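Local coordinates for TPR repeat-containing protein YrrB (Bacillus subtilis, PDB 2Q7F), which may act as an interaction mediator in complexes of RNA sulfuration components, RNA processing components and aminoacyl-tRNA synthetases, at residues A93-G98 / D112-A117; E160-F165 / L179-A184. One frame throughout, in Å; residues are numbered along the deposited sequence.

Contact 1. Residues A93-G98 / D112-A117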
loop_
_atom_site.group_PDB
_atom_site.type_symbol
_atom_site.label_atom_id
_atom_site.label_comp_id
_atom_site.label_asym_id
_atom_site.label_seq_id
_atom_site.Cartn_x
_atom_site.Cartn_y
_atom_site.Cartn_z
ATOM N N ALA A 93 12.880 12.218 -0.825
ATOM C CA ALA A 93 12.278 13.043 -1.868
ATOM C C ALA A 93 11.482 12.201 -2.869
ATOM O O ALA A 93 10.387 12.601 -3.282
ATOM C CB ALA A 93 13.326 13.873 -2.570
ATOM N N TYR A 94 12.011 11.033 -3.243
ATOM C CA TYR A 94 11.265 10.097 -4.090
ATOM C C TYR A 94 10.012 9.604 -3.373
ATOM O O TYR A 94 8.924 9.523 -3.974
ATOM C CB TYR A 94 12.132 8.910 -4.509
ATOM C CG TYR A 94 13.227 9.275 -5.478
ATOM C CD1 TYR A 94 12.925 9.936 -6.677
ATOM C CD2 TYR A 94 14.565 8.949 -5.212
ATOM C CE1 TYR A 94 13.920 10.272 -7.574
ATOM C CE2 TYR A 94 15.579 9.288 -6.108
ATOM C CZ TYR A 94 15.245 9.954 -7.288
ATOM O OH TYR A 94 16.225 10.314 -8.191
ATOM N N TYR A 95 10.173 9.283 -2.088
ATOM C CA TYR A 95 9.066 8.818 -1.260
ATOM C C TYR A 95 7.987 9.892 -1.061
ATOM O O TYR A 95 6.792 9.611 -1.175
ATOM C CB TYR A 95 9.581 8.325 0.084
ATOM C CG TYR A 95 8.508 7.725 0.958
ATOM C CD1 TYR A 95 7.939 6.490 0.645
ATOM C CD2 TYR A 95 8.042 8.394 2.091
ATOM C CE1 TYR A 95 6.953 5.930 1.447
ATOM C CE2 TYR A 95 7.044 7.844 2.892
ATOM C CZ TYR A 95 6.514 6.611 2.566
ATOM O OH TYR A 95 5.529 6.050 3.345
ATOM N N GLY A 96 8.414 11.116 -0.758
ATOM C CA GLY A 96 7.499 12.219 -0.541
ATOM C C GLY A 96 6.713 12.512 -1.798
ATOM O O GLY A 96 5.499 12.648 -1.737
ATOM N N ALA A 97 7.399 12.591 -2.938
ATOM C CA ALA A 97 6.734 12.827 -4.224
ATOM C C ALA A 97 5.764 11.704 -4.565
ATOM O O ALA A 97 4.713 11.950 -5.150
ATOM C CB ALA A 97 7.754 12.995 -5.346
ATOM N N GLY A 98 6.136 10.476 -4.196
ATOM C CA GLY A 98 5.324 9.283 -4.459
ATOM C C GLY A 98 3.973 9.355 -3.785
ATOM O O GLY A 98 2.943 9.085 -4.416
ATOM N N ASP A 112 6.802 4.497 -10.108
ATOM C CA ASP A 112 8.079 5.015 -10.540
ATOM C C ASP A 112 8.816 5.646 -9.342
ATOM O O ASP A 112 9.966 5.297 -9.072
ATOM C CB ASP A 112 7.844 6.000 -11.687
ATOM C CG ASP A 112 9.111 6.373 -12.409
ATOM O OD1 ASP A 112 9.880 7.207 -11.878
ATOM O OD2 ASP A 112 9.330 5.856 -13.526
ATOM N N MET A 113 8.136 6.527 -8.602
ATOM C CA MET A 113 8.742 7.216 -7.456
ATOM C C MET A 113 9.128 6.273 -6.329
ATOM O O MET A 113 10.225 6.400 -5.754
ATOM C CB MET A 113 7.829 8.323 -6.896
ATOM C CG MET A 113 7.711 9.612 -7.753
ATOM S SD MET A 113 9.254 10.479 -8.180
ATOM C CE MET A 113 9.539 9.859 -9.845
ATOM N N PHE A 114 8.234 5.337 -6.008
ATOM C CA PHE A 114 8.492 4.388 -4.920
ATOM C C PHE A 114 9.637 3.446 -5.234
ATOM O O PHE A 114 10.443 3.139 -4.366
ATOM C CB PHE A 114 7.243 3.604 -4.531
ATOM C CG PHE A 114 6.232 4.415 -3.793
ATOM C CD1 PHE A 114 6.628 5.345 -2.829
ATOM C CD2 PHE A 114 4.877 4.253 -4.044
ATOM C CE1 PHE A 114 5.684 6.121 -2.133
ATOM C CE2 PHE A 114 3.929 5.017 -3.353
ATOM C CZ PHE A 114 4.338 5.951 -2.393
ATOM N N GLU A 115 9.706 2.986 -6.477
ATOM C CA GLU A 115 10.786 2.108 -6.873
ATOM C C GLU A 115 12.125 2.863 -6.883
ATOM O O GLU A 115 13.169 2.285 -6.572
ATOM C CB GLU A 115 10.476 1.425 -8.210
ATOM C CG GLU A 115 10.981 -0.017 -8.267
ATOM C CD GLU A 115 10.100 -0.941 -9.104
ATOM O OE1 GLU A 115 8.901 -1.092 -8.791
ATOM O OE2 GLU A 115 10.614 -1.533 -10.074
ATOM N N LYS A 116 12.092 4.155 -7.208
ATOM C CA LYS A 116 13.298 4.987 -7.131
ATOM C C LYS A 116 13.733 5.199 -5.685
ATOM O O LYS A 116 14.934 5.231 -5.389
ATOM C CB LYS A 116 13.110 6.332 -7.834
ATOM C CG LYS A 116 13.077 6.264 -9.360
ATOM C CD LYS A 116 13.180 7.654 -9.943
ATOM C CE LYS A 116 12.676 7.737 -11.364
ATOM N NZ LYS A 116 13.441 6.861 -12.276
ATOM N N ALA A 117 12.759 5.334 -4.787
ATOM C CA ALA A 117 13.054 5.463 -3.364
ATOM C C ALA A 117 13.791 4.213 -2.903
ATOM O O ALA A 117 14.913 4.290 -2.365
ATOM C CB ALA A 117 11.780 5.680 -2.565
#
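Tyr94 of helix 91-103 lies against Lys116 and Ala117 of helix 107-120. The two helices form the antiparallel hairpin of TPR 3, a tetratricopeptide repeat. Their segment axes approach to 7.7 Å at an angle of 159°. The hollow that allows this is Gly98. Having no side chain, it lets Met113 and Phe114 come up to its backbone. Met113 CB sits 3.6 Å from Gly98 CA, and Gly98 CA also lies over one face of the Phe114 ring. The Phe114 bond from CA to CB points away from the other helix, but the ring swings back. Its CZ ends 3.7 Å from Gly98 C.

At the other end the small residue is Ala117. Its CB fits beside the root of Tyr94, 3.8 Å from Tyr94 CB. The Tyr94 ring is the bump of this side. Its CG stands anti to its own carbonyl carbon (chi1 -70°), which turns one face of the ring toward Lys116 CB. That atom sits over the ring centre in a CH-pi contact, 3.8 Å from the centroid. The ring's hydroxyl reaches past the hairpin to hydrogen-bond the backbone O of Ser88. Met113 bends at chi2 and chi3. Its sulfur touches Ala97 CB and lies at the edge of the Tyr94 ring, a Met-aromatic contact.

Leu127 and Met130 of helix 125-137 pack on Phe114. Tyr95 meets Phe114 obliquely, with ring planes at 48°. Their nearest atoms are Tyr95 CD1 and Phe114 CE1, 3.6 Å apart.

Contact 2. Residues E160-F165 / L179-A184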
loop_
_atom_site.group_PDB
_atom_site.type_symbol
_atom_site.label_atom_id
_atom_site.label_comp_id
_atom_site.label_asym_id
_atom_site.label_seq_id
_atom_site.Cartn_x
_atom_site.Cartn_y
_atom_site.Cartn_z
ATOM N N GLU A 160 -3.676 -4.486 7.433
ATOM C CA GLU A 160 -3.941 -3.960 6.100
ATOM C C GLU A 160 -3.009 -4.561 5.046
ATOM O O GLU A 160 -3.466 -5.016 3.987
ATOM C CB GLU A 160 -3.822 -2.431 6.108
ATOM C CG GLU A 160 -4.949 -1.716 5.383
ATOM C CD GLU A 160 -5.230 -2.315 4.015
ATOM O OE1 GLU A 160 -6.309 -2.940 3.844
ATOM O OE2 GLU A 160 -4.361 -2.178 3.119
ATOM N N ALA A 161 -1.711 -4.568 5.347
ATOM C CA ALA A 161 -0.716 -5.191 4.482
ATOM C C ALA A 161 -1.040 -6.655 4.285
ATOM O O ALA A 161 -1.038 -7.156 3.164
ATOM C CB ALA A 161 0.677 -5.041 5.068
ATOM N N ARG A 162 -1.342 -7.336 5.382
ATOM C CA ARG A 162 -1.573 -8.769 5.343
ATOM C C ARG A 162 -2.789 -9.144 4.497
ATOM O O ARG A 162 -2.778 -10.164 3.806
ATOM C CB ARG A 162 -1.691 -9.324 6.754
ATOM C CG ARG A 162 -1.514 -10.814 6.807
ATOM C CD ARG A 162 -1.771 -11.342 8.189
ATOM N NE ARG A 162 -0.688 -10.974 9.092
ATOM C CZ ARG A 162 0.370 -11.735 9.350
ATOM N NH1 ARG A 162 0.505 -12.933 8.788
ATOM N NH2 ARG A 162 1.294 -11.288 10.179
ATOM N N PHE A 163 -3.828 -8.314 4.540
ATOM C CA PHE A 163 -4.996 -8.537 3.700
ATOM C C PHE A 163 -4.671 -8.349 2.213
ATOM O O PHE A 163 -5.196 -9.074 1.359
ATOM C CB PHE A 163 -6.157 -7.631 4.121
ATOM C CG PHE A 163 -7.337 -7.685 3.187
ATOM C CD1 PHE A 163 -8.065 -8.859 3.030
ATOM C CD2 PHE A 163 -7.709 -6.568 2.456
ATOM C CE1 PHE A 163 -9.143 -8.909 2.150
ATOM C CE2 PHE A 163 -8.790 -6.614 1.577
ATOM C CZ PHE A 163 -9.505 -7.782 1.424
ATOM N N GLN A 164 -3.801 -7.389 1.907
ATOM C CA GLN A 164 -3.402 -7.130 0.520
ATOM C C GLN A 164 -2.493 -8.229 -0.032
ATOM O O GLN A 164 -2.566 -8.577 -1.214
ATOM C CB GLN A 164 -2.704 -5.779 0.407
ATOM C CG GLN A 164 -3.604 -4.601 0.674
ATOM C CD GLN A 164 -4.495 -4.274 -0.505
ATOM O OE1 GLN A 164 -5.640 -3.857 -0.330
ATOM N NE2 GLN A 164 -3.974 -4.458 -1.715
ATOM N N PHE A 165 -1.631 -8.761 0.831
ATOM C CA PHE A 165 -0.776 -9.890 0.474
ATOM C C PHE A 165 -1.645 -11.117 0.164
ATOM O O PHE A 165 -1.460 -11.784 -0.861
ATOM C CB PHE A 165 0.228 -10.167 1.601
ATOM C CG PHE A 165 1.263 -11.211 1.270
ATOM C CD1 PHE A 165 1.814 -11.302 -0.005
ATOM C CD2 PHE A 165 1.714 -12.084 2.257
ATOM C CE1 PHE A 165 2.783 -12.269 -0.304
ATOM C CE2 PHE A 165 2.684 -13.058 1.972
ATOM C CZ PHE A 165 3.221 -13.151 0.690
ATOM N N LEU A 179 -5.095 -18.299 2.187
ATOM C CA LEU A 179 -5.940 -18.647 3.332
ATOM C C LEU A 179 -5.183 -18.522 4.650
ATOM O O LEU A 179 -5.741 -18.068 5.645
ATOM C CB LEU A 179 -6.503 -20.055 3.170
ATOM C CG LEU A 179 -7.451 -20.245 1.988
ATOM C CD1 LEU A 179 -7.509 -21.711 1.627
ATOM C CD2 LEU A 179 -8.856 -19.686 2.265
ATOM N N SER A 180 -3.910 -18.920 4.640
ATOM C CA SER A 180 -3.010 -18.687 5.771
ATOM C C SER A 180 -3.072 -17.229 6.202
ATOM O O SER A 180 -3.276 -16.930 7.382
ATOM C CB SER A 180 -1.566 -19.055 5.414
ATOM O OG SER A 180 -1.465 -20.421 5.073
ATOM N N GLN A 181 -2.915 -16.331 5.233
ATOM C CA GLN A 181 -2.930 -14.900 5.508
ATOM C C GLN A 181 -4.327 -14.378 5.863
ATOM O O GLN A 181 -4.479 -13.672 6.864
ATOM C CB GLN A 181 -2.300 -14.097 4.359
ATOM C CG GLN A 181 -0.832 -14.424 4.076
ATOM C CD GLN A 181 0.098 -14.123 5.243
ATOM O OE1 GLN A 181 -0.263 -13.412 6.181
ATOM N NE2 GLN A 181 1.310 -14.671 5.187
ATOM N N PHE A 182 -5.341 -14.737 5.072
ATOM C CA PHE A 182 -6.726 -14.336 5.379
ATOM C C PHE A 182 -7.131 -14.702 6.815
ATOM O O PHE A 182 -7.820 -13.925 7.483
ATOM C CB PHE A 182 -7.738 -14.933 4.389
ATOM C CG PHE A 182 -7.621 -14.404 2.979
ATOM C CD1 PHE A 182 -7.354 -13.060 2.730
ATOM C CD2 PHE A 182 -7.811 -15.255 1.891
ATOM C CE1 PHE A 182 -7.253 -12.579 1.421
ATOM C CE2 PHE A 182 -7.715 -14.781 0.583
ATOM C CZ PHE A 182 -7.437 -13.439 0.349
ATOM N N ALA A 183 -6.692 -15.877 7.275
ATOM C CA ALA A 183 -6.981 -16.358 8.631
ATOM C C ALA A 183 -6.345 -15.477 9.700
ATOM O O ALA A 183 -6.990 -15.130 10.691
ATOM C CB ALA A 183 -6.537 -17.800 8.798
ATOM N N ALA A 184 -5.084 -15.108 9.490
ATOM C CA ALA A 184 -4.364 -14.246 10.432
ATOM C C ALA A 184 -5.015 -12.862 10.555
ATOM O O ALA A 184 -5.051 -12.284 11.649
ATOM C CB ALA A 184 -2.896 -14.129 10.040
#
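Arg162 gives a hydrogen bond from NH1 to Gln181 OE1, 2.8 Å long. The bond is bent, with an N-H...O angle of 132°. It arrives on a lone pair in the carbonyl plane of the amide, but the oxygen lies 31° out of the guanidinium plane. Arg162 CG is anti to the backbone N (chi1 -163°), which carries the chain out across the gap before it turns at chi3. Ala184 CB packs against Arg162 CD at 3.5 Å. The other end of the amide, Gln181 NE2, sits at the edge of the Phe165 ring, 3.9 Å from Phe165 CE2.

These residues join the antiparallel helices 159-172 and 176-188 of TPR 5. Their segment axes pass at 8.5 Å. Phe163 and Phe182 both start away from the partner helix, yet their rings return to meet at Phe163 CD1 and Phe182 CE1, 4.1 Å apart.

Further out, a salt bridge from Arg162 NH2 to Glu156 helps fix the guanidinium. Phe165 packs on Leu145 and Leu148 of helix 141-154. On the Phe163 and Phe182 side, Asn198 of helix 193-205 touches both rings.

From the N terminus, the chain passes through TPR 1 and TPR 2 before it enters TPR 3. Contact 1 closes the hairpin there, bringing together residues 93-98 and 112-117 with 13 residues between them. The chain then runs through TPR 4, helices 125-137 and 141-154, before contact 2 closes an equal span between 160-165 and 179-184 in TPR 5. The two closures follow in series and neither nest nor cross. The centres of contact 1 and contact 2 are about 26 Å apart, on opposite sides of the chain's centre. Helix 125-137 packs on Phe114 of contact 1 and, elsewhere, on segment 160-165, while helix 141-154 packs on Arg162 and Phe165 of contact 2.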